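Local coordinates for CysQ, sulfite synthesis pathway protein (Bacteroides thetaiotaomicron VPI-5482, PDB 3B8B), which probably removes the 3'-phosphate of adenosine 3',5'-bisphosphate to give AMP, a magnesium-dependent hydrolysis within the inositol monophosphatase superfamily, at residues W98-I103 against L126-V131; V141-Y146 against G159-E164; D184-F189 against K234-P239; L39-D44 against K111-R116. All coordinates share one frame; numbering follows the deposited sequence.

Contact 1 of 4, residues W98-I103 against L126-V131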
# COMPACT_ATOMS: atom_id res chain seq x y z
N TRP A 98 0.99 1.40 21.93
CA TRP A 98 -0.08 1.82 21.03
C TRP A 98 -0.77 0.60 20.47
O TRP A 98 -0.23 -0.03 19.53
CB TRP A 98 0.48 2.63 19.86
CG TRP A 98 1.17 3.89 20.21
CD1 TRP A 98 1.19 4.52 21.43
CD2 TRP A 98 1.93 4.71 19.32
NE1 TRP A 98 1.93 5.67 21.35
CE2 TRP A 98 2.39 5.81 20.06
CE3 TRP A 98 2.27 4.61 17.96
CZ2 TRP A 98 3.17 6.83 19.49
CZ3 TRP A 98 3.04 5.62 17.40
CH2 TRP A 98 3.49 6.71 18.17
N ASP A 99 -1.94 0.26 20.99
CA ASP A 99 -2.70 -0.88 20.47
C ASP A 99 -3.29 -0.60 19.09
O ASP A 99 -3.47 -1.52 18.29
CB ASP A 99 -3.82 -1.26 21.40
CG ASP A 99 -3.33 -1.71 22.78
OD1 ASP A 99 -2.27 -2.38 22.86
OD2 ASP A 99 -4.02 -1.37 23.76
N THR A 100 -3.61 0.67 18.83
CA THR A 100 -4.13 1.09 17.54
C THR A 100 -3.32 2.27 17.06
O THR A 100 -3.07 3.23 17.82
CB THR A 100 -5.62 1.47 17.57
OG1 THR A 100 -6.37 0.42 18.20
CG2 THR A 100 -6.17 1.74 16.16
N LEU A 101 -2.84 2.18 15.83
CA LEU A 101 -1.97 3.20 15.27
C LEU A 101 -2.07 3.24 13.76
O LEU A 101 -2.42 2.24 13.12
CB LEU A 101 -0.51 2.98 15.68
CG LEU A 101 0.23 1.81 15.02
CD1 LEU A 101 1.76 1.95 15.18
CD2 LEU A 101 -0.24 0.49 15.60
N TRP A 102 -1.74 4.40 13.19
CA TRP A 102 -1.56 4.53 11.76
C TRP A 102 -0.13 4.14 11.42
O TRP A 102 0.81 4.54 12.11
CB TRP A 102 -1.78 5.96 11.31
CG TRP A 102 -3.17 6.48 11.55
CD1 TRP A 102 -3.58 7.34 12.53
CD2 TRP A 102 -4.33 6.18 10.77
NE1 TRP A 102 -4.93 7.58 12.41
CE2 TRP A 102 -5.42 6.87 11.35
CE3 TRP A 102 -4.57 5.39 9.63
CZ2 TRP A 102 -6.72 6.82 10.82
CZ3 TRP A 102 -5.87 5.31 9.13
CH2 TRP A 102 -6.91 6.02 9.70
N ILE A 103 0.03 3.38 10.34
CA ILE A 103 1.35 3.04 9.80
C ILE A 103 1.36 3.52 8.35
O ILE A 103 0.54 3.06 7.51
CB ILE A 103 1.69 1.55 9.91
CG1 ILE A 103 1.56 1.08 11.36
CG2 ILE A 103 3.14 1.30 9.40
CD1 ILE A 103 2.04 -0.35 11.62
N LEU A 126 -4.47 1.59 9.07
CA LEU A 126 -4.80 1.55 10.50
C LEU A 126 -4.55 0.12 10.94
O LEU A 126 -5.10 -0.83 10.36
CB LEU A 126 -6.25 1.94 10.79
CG LEU A 126 -6.52 2.22 12.28
CD1 LEU A 126 -5.76 3.46 12.75
CD2 LEU A 126 -8.03 2.35 12.49
N VAL A 127 -3.72 0.00 11.97
CA VAL A 127 -3.33 -1.29 12.56
C VAL A 127 -3.91 -1.36 13.98
O VAL A 127 -3.80 -0.39 14.75
CB VAL A 127 -1.81 -1.43 12.57
CG1 VAL A 127 -1.36 -2.61 13.46
CG2 VAL A 127 -1.27 -1.59 11.12
N GLN A 128 -4.55 -2.48 14.29
CA GLN A 128 -5.11 -2.71 15.61
C GLN A 128 -4.70 -4.08 16.09
O GLN A 128 -4.89 -5.09 15.40
CB GLN A 128 -6.62 -2.57 15.59
CG GLN A 128 -7.23 -2.47 16.97
CD GLN A 128 -8.60 -1.85 16.91
OE1 GLN A 128 -9.47 -2.28 16.13
NE2 GLN A 128 -8.80 -0.79 17.68
N ASN A 129 -4.09 -4.11 17.27
CA ASN A 129 -3.53 -5.34 17.84
C ASN A 129 -2.72 -6.12 16.80
O ASN A 129 -2.88 -7.34 16.60
CB ASN A 129 -4.65 -6.17 18.45
CG ASN A 129 -5.39 -5.41 19.53
OD1 ASN A 129 -4.77 -4.75 20.37
ND2 ASN A 129 -6.71 -5.49 19.51
N ALA A 130 -1.85 -5.38 16.12
CA ALA A 130 -0.83 -5.91 15.21
C ALA A 130 -1.37 -6.38 13.86
O ALA A 130 -0.63 -6.94 13.08
CB ALA A 130 -0.06 -7.03 15.86
N VAL A 131 -2.66 -6.12 13.61
CA VAL A 131 -3.32 -6.52 12.37
C VAL A 131 -3.75 -5.26 11.60
O VAL A 131 -4.38 -4.39 12.18
CB VAL A 131 -4.57 -7.37 12.67
CG1 VAL A 131 -5.30 -7.80 11.37
CG2 VAL A 131 -4.21 -8.59 13.55
O HOH W 1 -1.11 -2.73 16.99
O HOH W 2 -2.01 -4.59 21.16
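T100 and Q128 face each other across two antiparallel strands; the axes of the strand segments 100-103 and 126-128 approach to 4.7 Å. Backbone hydrogen bonds fix the register: L101 N gives to V127 O at 2.9 Å, and V127 N returns the bond to L101 O at 2.8 Å. Beyond the paired strands N129 N reaches D99 O, which also accepts from a water held by A130 N. A second water links the side chains, donating to D99 OD1 and N129 OD1.

The direct polar side-chain bond runs from Q128 NE2 to T100 OG1, 2.8 Å, with the hydroxyl 24° out of the amide plane; Q128 is disordered, and this bond belongs to one of its two conformers.

Apolar contacts occupy both faces of the sheet. On the T100 and W102 face, L126 CG is anti to its backbone N (chi1 -167°), and CD1 lies above the six-membered ring of W102, 3.6 Å from the centroid and 12° off the normal, a CH-pi contact. On the L101 and V127 face, V127 CB lies beside L101 CD2; V127 CG2 also meets I103 CD1 at 3.6 Å.

A type I' turn from Q128 to V131 leads into strand 131-139. W102 also pairs with strand 82-84, bonds T78 through NE1 and packs on helix 20-43; I103 touches helix 246-258.

Contact 2 of 4, residues V141-Y146 against G159-E164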
# COMPACT_ATOMS: atom_id res chain seq x y z
N VAL A 141 0.06 9.02 -10.24
CA VAL A 141 0.15 9.17 -11.70
C VAL A 141 -1.08 8.61 -12.43
O VAL A 141 -1.56 9.21 -13.39
CB VAL A 141 1.45 8.54 -12.24
CG1 VAL A 141 1.45 8.55 -13.79
CG2 VAL A 141 2.69 9.32 -11.67
N LYS A 142 -1.58 7.49 -11.95
CA LYS A 142 -2.68 6.76 -12.56
C LYS A 142 -4.07 7.16 -12.05
O LYS A 142 -5.08 6.67 -12.59
CB LYS A 142 -2.49 5.26 -12.32
CG LYS A 142 -1.20 4.68 -12.85
CD LYS A 142 -1.19 3.22 -12.78
CE LYS A 142 -2.13 2.65 -13.81
NZ LYS A 142 -1.73 1.29 -14.10
N LYS A 143 -4.10 7.98 -10.99
CA LYS A 143 -5.32 8.42 -10.31
C LYS A 143 -6.17 7.21 -9.91
O LYS A 143 -7.40 7.19 -10.08
CB LYS A 143 -6.09 9.42 -11.17
CG LYS A 143 -5.32 10.71 -11.37
CD LYS A 143 -4.32 10.64 -12.52
CE LYS A 143 -3.40 11.88 -12.56
NZ LYS A 143 -2.45 11.83 -13.68
N GLU A 144 -5.48 6.19 -9.38
CA GLU A 144 -6.11 4.94 -8.95
C GLU A 144 -6.01 4.84 -7.43
O GLU A 144 -4.93 4.99 -6.87
CB GLU A 144 -5.46 3.75 -9.69
CG GLU A 144 -5.98 3.74 -11.17
CD GLU A 144 -5.65 2.54 -12.04
OE1 GLU A 144 -4.90 1.65 -11.62
OE2 GLU A 144 -6.18 2.53 -13.17
N LEU A 145 -7.15 4.61 -6.78
CA LEU A 145 -7.25 4.56 -5.34
C LEU A 145 -7.80 3.19 -4.94
O LEU A 145 -8.79 2.76 -5.48
CB LEU A 145 -8.24 5.65 -4.88
CG LEU A 145 -8.54 5.70 -3.38
CD1 LEU A 145 -7.33 6.29 -2.65
CD2 LEU A 145 -9.84 6.48 -3.08
N TYR A 146 -7.13 2.53 -4.01
CA TYR A 146 -7.59 1.28 -3.46
C TYR A 146 -7.80 1.56 -1.98
O TYR A 146 -6.97 2.21 -1.34
CB TYR A 146 -6.54 0.19 -3.59
CG TYR A 146 -6.07 -0.11 -4.99
CD1 TYR A 146 -5.00 0.60 -5.55
CD2 TYR A 146 -6.64 -1.12 -5.73
CE1 TYR A 146 -4.56 0.33 -6.82
CE2 TYR A 146 -6.19 -1.40 -7.00
CZ TYR A 146 -5.14 -0.70 -7.53
OH TYR A 146 -4.68 -0.99 -8.80
N GLY A 159 -9.76 7.01 -11.66
CA GLY A 159 -9.98 8.37 -12.14
C GLY A 159 -10.29 9.40 -11.09
O GLY A 159 -10.95 10.38 -11.39
N ILE A 160 -9.80 9.21 -9.87
CA ILE A 160 -10.03 10.13 -8.79
C ILE A 160 -8.75 10.91 -8.48
O ILE A 160 -7.67 10.34 -8.33
CB ILE A 160 -10.54 9.41 -7.52
CG1 ILE A 160 -10.86 10.43 -6.40
CG2 ILE A 160 -9.52 8.31 -7.04
CD1 ILE A 160 -11.74 9.88 -5.31
N VAL A 161 -8.90 12.23 -8.42
CA VAL A 161 -7.78 13.13 -8.11
C VAL A 161 -8.05 13.70 -6.75
O VAL A 161 -7.21 13.72 -5.87
CB VAL A 161 -7.61 14.24 -9.18
CG1 VAL A 161 -6.53 15.25 -8.77
CG2 VAL A 161 -7.27 13.65 -10.52
N GLY A 162 -9.25 14.20 -6.53
CA GLY A 162 -9.57 14.70 -5.21
C GLY A 162 -11.03 14.56 -4.92
O GLY A 162 -11.79 13.99 -5.72
N LEU A 163 -11.43 15.10 -3.79
CA LEU A 163 -12.79 14.97 -3.32
C LEU A 163 -13.59 16.18 -3.79
O LEU A 163 -13.03 17.27 -3.94
CB LEU A 163 -12.78 14.83 -1.81
CG LEU A 163 -11.98 13.62 -1.31
CD1 LEU A 163 -11.96 13.58 0.19
CD2 LEU A 163 -12.57 12.32 -1.87
N GLU A 164 -14.88 15.99 -4.04
CA GLU A 164 -15.81 17.11 -4.28
C GLU A 164 -15.69 18.07 -3.11
O GLU A 164 -15.17 17.71 -2.05
CB GLU A 164 -17.27 16.64 -4.39
CG GLU A 164 -17.54 15.47 -5.32
CD GLU A 164 -17.03 15.70 -6.73
OE1 GLU A 164 -17.38 16.74 -7.33
OE2 GLU A 164 -16.28 14.83 -7.25
O HOH W 3 -7.56 5.75 -13.02
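The K143 carbonyl is the flat group through which the two segments bond. I160 N donates to K143 O over 3.1 Å, and this donor lies 24° off the carbonyl plane, with a C=O...N angle of 137°. G159 N approaches the same oxygen to 2.8 Å, but its N-H points poorly, so that bond is weak. Two successive amides therefore converge on one acceptor, and the loop is held against the start of strand 144-149 without any strand pairing. A water accepts from G159 N and lies 2.7 Å from K142 O, to which it can donate, although other acceptors compete for its protons.

The side-chain contacts are few and apolar. K143 CB starts toward the loop, and CG lies 3.6 Å from V161 CG2, the two chains running alongside one another. A bend at chi2 (84°) then carries the remaining methylenes away, and K143 NZ, in one of its two conformers, bonds V141 O of its own segment at 2.8 Å. That donor stands above the V141 carbonyl plane. Two residues after K143, L145 CB lies 3.7 Å from I160 CG2.

K143 has positive phi, and together with E144 it faces V139 in a G1 beta bulge where strand 131-139 turns into strand 144-149. I160 O accepts from the hydroxyl of Y138 on strand 131-139. L145 and I160 share M173 of helix 170-176, and L145 also reaches I28 of helix 20-43, so the loop packs beside the start of strand 144-149, which neighbours the edge strand 153-155, and against the helices.

Contact 3 of 4, residues D184-F189 against K234-P239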
# COMPACT_ATOMS: atom_id res chain seq x y z
N ASP A 184 -12.68 -11.45 -13.30
CA ASP A 184 -12.35 -12.00 -14.62
C ASP A 184 -11.59 -13.32 -14.57
O ASP A 184 -10.36 -13.36 -14.41
CB ASP A 184 -11.61 -11.00 -15.51
CG ASP A 184 -12.01 -11.15 -16.97
OD1 ASP A 184 -11.85 -12.28 -17.50
OD2 ASP A 184 -12.51 -10.18 -17.58
N ALA A 185 -12.36 -14.40 -14.73
CA ALA A 185 -11.82 -15.76 -14.71
C ALA A 185 -10.76 -15.97 -15.81
O ALA A 185 -10.86 -15.44 -16.92
CB ALA A 185 -12.94 -16.80 -14.84
N ARG A 186 -9.73 -16.72 -15.45
CA ARG A 186 -8.65 -17.04 -16.36
C ARG A 186 -8.22 -18.43 -15.97
O ARG A 186 -8.48 -18.88 -14.84
CB ARG A 186 -7.51 -16.01 -16.26
CG ARG A 186 -7.19 -15.57 -14.84
CD ARG A 186 -6.21 -14.39 -14.74
NE ARG A 186 -6.07 -14.03 -13.33
CZ ARG A 186 -5.34 -14.70 -12.44
NH1 ARG A 186 -4.65 -15.77 -12.82
NH2 ARG A 186 -5.30 -14.33 -11.17
N ASP A 187 -7.60 -19.13 -16.88
CA ASP A 187 -7.27 -20.48 -16.56
C ASP A 187 -5.80 -20.56 -16.36
O ASP A 187 -5.26 -21.66 -16.27
CB ASP A 187 -7.73 -21.45 -17.66
CG ASP A 187 -7.00 -21.23 -18.98
OD1 ASP A 187 -6.23 -20.24 -19.07
OD2 ASP A 187 -7.23 -22.04 -19.90
N HIS A 188 -5.12 -19.40 -16.27
CA HIS A 188 -3.69 -19.49 -16.14
C HIS A 188 -3.21 -18.82 -14.87
O HIS A 188 -3.91 -18.00 -14.29
CB HIS A 188 -2.99 -18.99 -17.40
CG HIS A 188 -2.86 -17.51 -17.51
ND1 HIS A 188 -3.86 -16.70 -17.99
CD2 HIS A 188 -1.79 -16.71 -17.29
CE1 HIS A 188 -3.44 -15.45 -18.01
NE2 HIS A 188 -2.18 -15.43 -17.60
N PHE A 189 -2.04 -19.25 -14.44
CA PHE A 189 -1.43 -18.84 -13.19
C PHE A 189 -0.58 -17.61 -13.43
O PHE A 189 0.25 -17.59 -14.34
CB PHE A 189 -0.55 -19.95 -12.66
CG PHE A 189 0.01 -19.68 -11.32
CD1 PHE A 189 -0.73 -19.96 -10.18
CD2 PHE A 189 1.29 -19.13 -11.17
CE1 PHE A 189 -0.22 -19.71 -8.91
CE2 PHE A 189 1.79 -18.87 -9.89
CZ PHE A 189 1.03 -19.15 -8.77
N LYS A 234 -5.99 -10.04 -10.32
CA LYS A 234 -5.18 -9.96 -11.55
C LYS A 234 -3.91 -10.81 -11.48
O LYS A 234 -3.27 -11.08 -12.51
CB LYS A 234 -4.79 -8.51 -11.85
CG LYS A 234 -5.97 -7.58 -12.17
CD LYS A 234 -6.68 -7.96 -13.46
CE LYS A 234 -7.61 -6.84 -13.96
NZ LYS A 234 -8.86 -6.66 -13.16
N ALA A 235 -3.55 -11.24 -10.28
CA ALA A 235 -2.39 -12.12 -10.09
C ALA A 235 -2.73 -13.12 -9.00
O ALA A 235 -3.49 -12.79 -8.08
CB ALA A 235 -1.16 -11.29 -9.71
N ASP A 236 -2.18 -14.31 -9.09
CA ASP A 236 -2.38 -15.34 -8.08
C ASP A 236 -1.45 -15.18 -6.88
O ASP A 236 -1.82 -15.52 -5.75
CB ASP A 236 -2.17 -16.70 -8.69
CG ASP A 236 -3.22 -17.00 -9.75
OD1 ASP A 236 -4.35 -17.33 -9.36
OD2 ASP A 236 -2.94 -16.87 -10.93
N VAL A 237 -0.22 -14.75 -7.13
CA VAL A 237 0.78 -14.72 -6.06
C VAL A 237 1.74 -13.57 -6.26
O VAL A 237 2.14 -13.28 -7.39
CB VAL A 237 1.56 -16.06 -5.94
CG1 VAL A 237 2.38 -16.35 -7.19
CG2 VAL A 237 2.43 -16.07 -4.69
N TYR A 238 2.09 -12.92 -5.15
CA TYR A 238 3.15 -11.93 -5.09
C TYR A 238 4.11 -12.35 -3.98
O TYR A 238 3.83 -12.09 -2.80
CB TYR A 238 2.59 -10.53 -4.86
CG TYR A 238 3.62 -9.50 -4.48
CD1 TYR A 238 4.91 -9.53 -5.02
CD2 TYR A 238 3.32 -8.49 -3.56
CE1 TYR A 238 5.86 -8.59 -4.65
CE2 TYR A 238 4.27 -7.55 -3.17
CZ TYR A 238 5.55 -7.61 -3.71
OH TYR A 238 6.50 -6.67 -3.33
N PRO A 239 5.20 -13.02 -4.35
CA PRO A 239 6.21 -13.42 -3.35
C PRO A 239 7.27 -12.35 -3.27
O PRO A 239 7.73 -11.84 -4.32
CB PRO A 239 6.74 -14.72 -3.92
CG PRO A 239 6.69 -14.49 -5.44
CD PRO A 239 5.55 -13.55 -5.69
O HOH W 4 -5.02 -19.13 -11.69
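The F189 ring meets the side chains of D236 and V237 obliquely, CE1 lying 3.6 Å from D236 CB and CZ 3.5 Å from V237 CG1. With CG anti to its backbone N (chi1 -174°), the phenyl group is carried across to D236, and the ring and carboxylate planes are nearly parallel.

The charged half of the contact is a salt bridge: R186 NH1 donates to D236 OD2 at 2.8 Å, almost straight, with the N-H...O angle at 168°. The oxygen is close to the guanidinium plane, whereas NH1 reaches it on the syn side but 31° out of the carboxylate plane, so the two flat groups meet steeply turned rather than as a coplanar pair. K234 O lies over one guanidinium face. NH1 also makes a weak bond to H188 O, and NH2 bonds G233 O, which should restrict rotation of the group in this conformer, one of two modelled. A water 3.0 Å from both H188 O and D236 OD1 may bridge the segments, though it has more acceptors near it than protons to give. D236 OD2 has another donor in I190 N.

D236 and V237 thus run along the beginning of strand 189-193, with V237 forming backbone bonds to I190 and V192. The segment then pairs, through Y238, with strand 280-288; helix 225-232 covers Y238, and the F189 ring stacks on H213.

Contact 4 of 4, residues L39-D44 against K111-R116; sequences LSIYED and KEFIKR. With SO4 (sulfate ion), chain F.
Y42 reaches from the last turn of helix 20-43 towards helix 110-114. Its CB lies 4.1 Å from F113 CE1; CD1 comes closer to that atom, 3.8 Å, the two rings meeting obliquely with planes at 49°. CE1 has F113 O at its edge, in the ring plane, and OH ends 3.2 Å from R116 CA.

R116 covers one face of the same ring. Its CZ stands 4.2 Å from the centroid, 10° off the normal, a cation-pi contact. A bend at chi3 (61°) turns the guanidinium towards the C-terminal end of helix 20-43, where NH1 donates to Y42 O at 2.8 Å, in the carbonyl plane on a lone pair; NH2 adds a weak bond to the same oxygen. F120 meets Y42 and F113 edge-to-face.

On the far side K115 NZ bonds a sulfate, probably from the crystallisation liquor, at O1, 2.8 Å, and K111 NZ approaches O3.

R116, with positive phi, closes the helix in a Schellman motif. The DPLDGT signature of the inositol monophosphatase family (D105-T110) runs from the end of strand 100-108 into the first residue of this helix; D105, L107 and D108 are predicted to bind magnesium, and L107 to T110 substrate.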
# COMPACT_ATOMS: atom_id res chain seq x y z
N LEU A 39 2.43 14.81 -6.95
CA LEU A 39 2.26 14.97 -8.39
C LEU A 39 2.67 16.39 -8.82
O LEU A 39 3.25 16.56 -9.91
CB LEU A 39 0.82 14.60 -8.78
CG LEU A 39 0.49 14.51 -10.27
CD1 LEU A 39 1.23 13.36 -10.92
CD2 LEU A 39 -1.02 14.40 -10.51
N SER A 40 2.42 17.38 -7.98
CA SER A 40 2.81 18.75 -8.32
C SER A 40 4.32 18.82 -8.56
O SER A 40 4.74 19.45 -9.53
CB SER A 40 2.38 19.74 -7.26
OG SER A 40 2.73 21.06 -7.65
N ILE A 41 5.12 18.14 -7.74
CA ILE A 41 6.57 18.05 -7.90
C ILE A 41 6.93 17.16 -9.11
O ILE A 41 7.77 17.53 -9.94
CB ILE A 41 7.23 17.56 -6.60
CG1 ILE A 41 7.11 18.63 -5.51
CG2 ILE A 41 8.70 17.19 -6.80
CD1 ILE A 41 7.36 18.05 -4.17
N TYR A 42 6.26 16.01 -9.23
CA TYR A 42 6.58 15.07 -10.30
C TYR A 42 6.37 15.69 -11.68
O TYR A 42 7.15 15.43 -12.62
CB TYR A 42 5.73 13.82 -10.15
CG TYR A 42 6.08 12.64 -11.05
CD1 TYR A 42 7.18 11.83 -10.79
CD2 TYR A 42 5.23 12.28 -12.09
CE1 TYR A 42 7.46 10.72 -11.58
CE2 TYR A 42 5.51 11.18 -12.88
CZ TYR A 42 6.63 10.41 -12.64
OH TYR A 42 6.88 9.28 -13.40
N GLU A 43 5.31 16.48 -11.81
CA GLU A 43 4.93 17.07 -13.09
C GLU A 43 5.60 18.41 -13.37
O GLU A 43 5.48 18.93 -14.48
CB GLU A 43 3.42 17.31 -13.15
CG GLU A 43 2.54 16.10 -13.07
CD GLU A 43 1.09 16.44 -13.36
OE1 GLU A 43 0.72 16.53 -14.54
OE2 GLU A 43 0.31 16.66 -12.41
N ASP A 44 6.27 18.99 -12.39
CA ASP A 44 6.80 20.35 -12.57
C ASP A 44 8.00 20.26 -13.49
O ASP A 44 8.95 19.53 -13.21
CB ASP A 44 7.20 20.95 -11.23
CG ASP A 44 7.44 22.46 -11.30
OD1 ASP A 44 7.78 22.97 -12.38
OD2 ASP A 44 7.28 23.12 -10.26
N LYS A 111 12.70 4.44 -6.75
CA LYS A 111 13.15 4.30 -8.10
C LYS A 111 12.03 4.68 -9.09
O LYS A 111 12.25 5.39 -10.07
CB LYS A 111 13.67 2.89 -8.33
CG LYS A 111 14.97 2.60 -7.52
CD LYS A 111 15.39 1.12 -7.60
CE LYS A 111 16.70 0.83 -6.83
NZ LYS A 111 16.93 -0.66 -6.80
N GLU A 112 10.80 4.26 -8.79
CA GLU A 112 9.65 4.60 -9.67
C GLU A 112 9.51 6.10 -9.80
O GLU A 112 9.19 6.64 -10.86
CB GLU A 112 8.34 4.01 -9.11
CG GLU A 112 8.23 2.49 -9.22
CD GLU A 112 8.02 1.99 -10.64
OE1 GLU A 112 7.41 2.72 -11.45
OE2 GLU A 112 8.48 0.84 -10.95
N PHE A 113 9.76 6.82 -8.70
CA PHE A 113 9.66 8.25 -8.71
C PHE A 113 10.86 8.92 -9.40
O PHE A 113 10.69 9.71 -10.33
CB PHE A 113 9.53 8.77 -7.26
CG PHE A 113 9.31 10.23 -7.16
CD1 PHE A 113 8.03 10.75 -7.17
CD2 PHE A 113 10.39 11.11 -7.08
CE1 PHE A 113 7.82 12.10 -7.10
CE2 PHE A 113 10.19 12.47 -7.02
CZ PHE A 113 8.89 12.97 -7.02
N ILE A 114 12.06 8.61 -8.92
CA ILE A 114 13.23 9.32 -9.43
C ILE A 114 13.56 8.95 -10.88
O ILE A 114 14.00 9.83 -11.61
CB ILE A 114 14.48 9.21 -8.51
CG1 ILE A 114 15.03 7.78 -8.49
CG2 ILE A 114 14.13 9.73 -7.12
CD1 ILE A 114 16.25 7.61 -7.62
N LYS A 115 13.31 7.71 -11.29
CA LYS A 115 13.50 7.31 -12.68
C LYS A 115 12.26 7.57 -13.54
O LYS A 115 12.27 7.30 -14.74
CB LYS A 115 13.87 5.83 -12.74
CG LYS A 115 15.13 5.51 -11.95
CD LYS A 115 15.23 4.04 -11.70
CE LYS A 115 16.52 3.70 -10.96
NZ LYS A 115 16.96 2.30 -11.19
N ARG A 116 11.21 8.13 -12.95
CA ARG A 116 10.01 8.54 -13.68
C ARG A 116 9.35 7.38 -14.44
O ARG A 116 8.87 7.55 -15.55
CB ARG A 116 10.32 9.71 -14.60
CG ARG A 116 10.90 10.92 -13.79
CD ARG A 116 11.11 12.13 -14.63
NE ARG A 116 9.91 12.66 -15.24
CZ ARG A 116 8.94 13.27 -14.58
NH1 ARG A 116 9.01 13.43 -13.27
NH2 ARG A 116 7.88 13.72 -15.24
S SO4 F . 17.50 -1.61 -10.11
O1 SO4 F . 17.63 -0.15 -10.05
O2 SO4 F . 18.80 -2.22 -10.37
O3 SO4 F . 16.99 -2.10 -8.83
O4 SO4 F . 16.59 -1.97 -11.20

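How the contacts relate
Contacts 2 and 4 are neighbours, with centres about 17 Å apart: V141 CG2 packs on Y42 CE2 at 3.6 Å, and K143 CE lies 4.0 Å from L39 CD2. Contacts 1 and 2 share the mixed sheet but have centres about 26 Å apart. The segments of contacts 1 and 4 alternate along the chain, and the two lie on opposite sides of its centre. Both approach the predicted magnesium site: the I103 side chain is about 7 Å from that of D105, and E112 about 8 Å from D108. Contact 3 touches none of the others and lies away from that site; a sulfate, probably from the crystallisation liquor, is about 3 Å from the F189 side chain.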